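PDB 7KCG: 16 kDa salivary peptide from Culex quinquefasciatus, which is a mosquito salivary protein of unknown function, with a beta-trefoil fold related to ricin-type lectin domains that may bind sugars. Local coordinates for residues A[107-110]-A[111-114]. Sequence-based numbering, arbitrary orientation.
Sequences IKNV and KFSH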
loop_
_atom_site.group_PDB
_atom_site.type_symbol
_atom_site.label_atom_id
_atom_site.label_comp_id
_atom_site.label_asym_id
_atom_site.label_seq_id
_atom_site.Cartn_x
_atom_site.Cartn_y
_atom_site.Cartn_z
ATOM N N ILE A 107 5.972 2.766 3.180
ATOM C CA ILE A 107 4.987 3.384 2.290
ATOM C C ILE A 107 4.158 4.314 3.164
ATOM O O ILE A 107 3.359 3.842 3.976
ATOM C CB ILE A 107 4.103 2.334 1.602
ATOM C CG1 ILE A 107 4.964 1.330 0.846
ATOM C CG2 ILE A 107 3.106 3.006 0.663
ATOM C CD1 ILE A 107 4.313 -0.022 0.517
ATOM N N LYS A 108 4.383 5.621 3.047
ATOM C CA LYS A 108 3.831 6.593 3.986
ATOM C C LYS A 108 2.813 7.495 3.297
ATOM O O LYS A 108 3.120 8.118 2.280
ATOM C CB LYS A 108 4.942 7.448 4.594
ATOM C CG LYS A 108 4.454 8.399 5.659
ATOM C CD LYS A 108 5.550 9.369 6.049
ATOM C CE LYS A 108 6.055 9.072 7.440
ATOM N NZ LYS A 108 6.201 10.335 8.216
ATOM N N ASN A 109 1.624 7.597 3.875
ATOM C CA ASN A 109 0.575 8.415 3.275
ATOM C C ASN A 109 0.903 9.897 3.385
ATOM O O ASN A 109 1.300 10.378 4.450
ATOM C CB ASN A 109 -0.755 8.119 3.954
ATOM C CG ASN A 109 -1.915 8.676 3.190
ATOM O OD1 ASN A 109 -2.484 9.699 3.567
ATOM N ND2 ASN A 109 -2.273 8.012 2.098
ATOM N N VAL A 110 0.732 10.628 2.282
ATOM C CA VAL A 110 1.072 12.050 2.267
ATOM C C VAL A 110 0.107 12.834 3.151
ATOM O O VAL A 110 0.521 13.620 4.011
ATOM C CB VAL A 110 1.062 12.585 0.823
ATOM C CG1 VAL A 110 1.078 14.110 0.811
ATOM C CG2 VAL A 110 2.221 12.013 0.023
ATOM N N LYS A 111 -1.196 12.619 2.952
ATOM C CA LYS A 111 -2.208 13.367 3.689
ATOM C C LYS A 111 -2.099 13.126 5.190
ATOM O O LYS A 111 -2.132 14.071 5.987
ATOM C CB LYS A 111 -3.598 12.981 3.182
ATOM C CG LYS A 111 -4.756 13.748 3.820
ATOM C CD LYS A 111 -6.077 13.220 3.300
ATOM C CE LYS A 111 -7.259 13.947 3.925
ATOM N NZ LYS A 111 -8.540 13.357 3.459
ATOM N N PHE A 112 -1.964 11.868 5.596
ATOM C CA PHE A 112 -2.110 11.515 7.005
ATOM C C PHE A 112 -0.793 11.261 7.721
ATOM O O PHE A 112 -0.800 11.128 8.951
ATOM C CB PHE A 112 -2.989 10.278 7.145
ATOM C CG PHE A 112 -4.452 10.534 6.892
ATOM C CD1 PHE A 112 -5.203 11.263 7.796
ATOM C CD2 PHE A 112 -5.073 10.033 5.764
ATOM C CE1 PHE A 112 -6.544 11.488 7.575
ATOM C CE2 PHE A 112 -6.425 10.257 5.536
ATOM C CZ PHE A 112 -7.158 10.981 6.444
ATOM N N SER A 113 0.317 11.158 6.989
ATOM C CA SER A 113 1.636 10.859 7.563
ATOM C C SER A 113 1.643 9.527 8.313
ATOM O O SER A 113 2.232 9.405 9.389
ATOM C CB SER A 113 2.117 11.995 8.472
ATOM O OG SER A 113 2.308 13.198 7.752
ATOM N N HIS A 114 1.011 8.510 7.731
ATOM C CA HIS A 114 0.930 7.181 8.321
ATOM C C HIS A 114 1.571 6.165 7.392
ATOM O O HIS A 114 1.432 6.253 6.167
ATOM C CB HIS A 114 -0.522 6.766 8.581
ATOM C CG HIS A 114 -1.207 7.573 9.635
ATOM N ND1 HIS A 114 -2.576 7.564 9.805
ATOM C CD2 HIS A 114 -0.715 8.411 10.577
ATOM C CE1 HIS A 114 -2.897 8.364 10.804
ATOM N NE2 HIS A 114 -1.786 8.893 11.289
#
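The N109 side chain reaches over the start of the loop and overlaps the backbone of K111 and F112. Its CG is anti to the backbone N (chi1 -167°), which carries the amide forward along the chain. OD1 accepts a hydrogen bond from F112 N at 3.0 Å. The donor lies in the carbonyl plane, on a lone pair. The same OD1 sits at the edge of the F112 ring, near its plane, 3.4 Å from CD2. The other end of the amide, ND2, is bonded to G91 O, so both ends are held and the rotation of the group is fixed. N109 also pairs through its backbone. Its N donates to H114 O at 2.7 Å, nearly straight at 170°. A weak bond (2.8 Å) runs from S113 N to N109 O. The two backbone bonds close the four-residue turn 110-113 at the end of strand 104-109 of the beta-trefoil. V110, K111 and F112 have right-handed helical backbone angles. S113 is in the left-handed helical region (phi 59°), which turns the chain back. K108 lies alongside the returning chain, with CG 3.7 Å from H114 O. Its CA makes a CA-H...O contact to that oxygen. F112 O lies 3.1 Å above the plane of the H114 ring, toward the rim. H114 ND1 is hydrogen-bonded to E68, and the extended K111 chain ends in a salt bridge to D89.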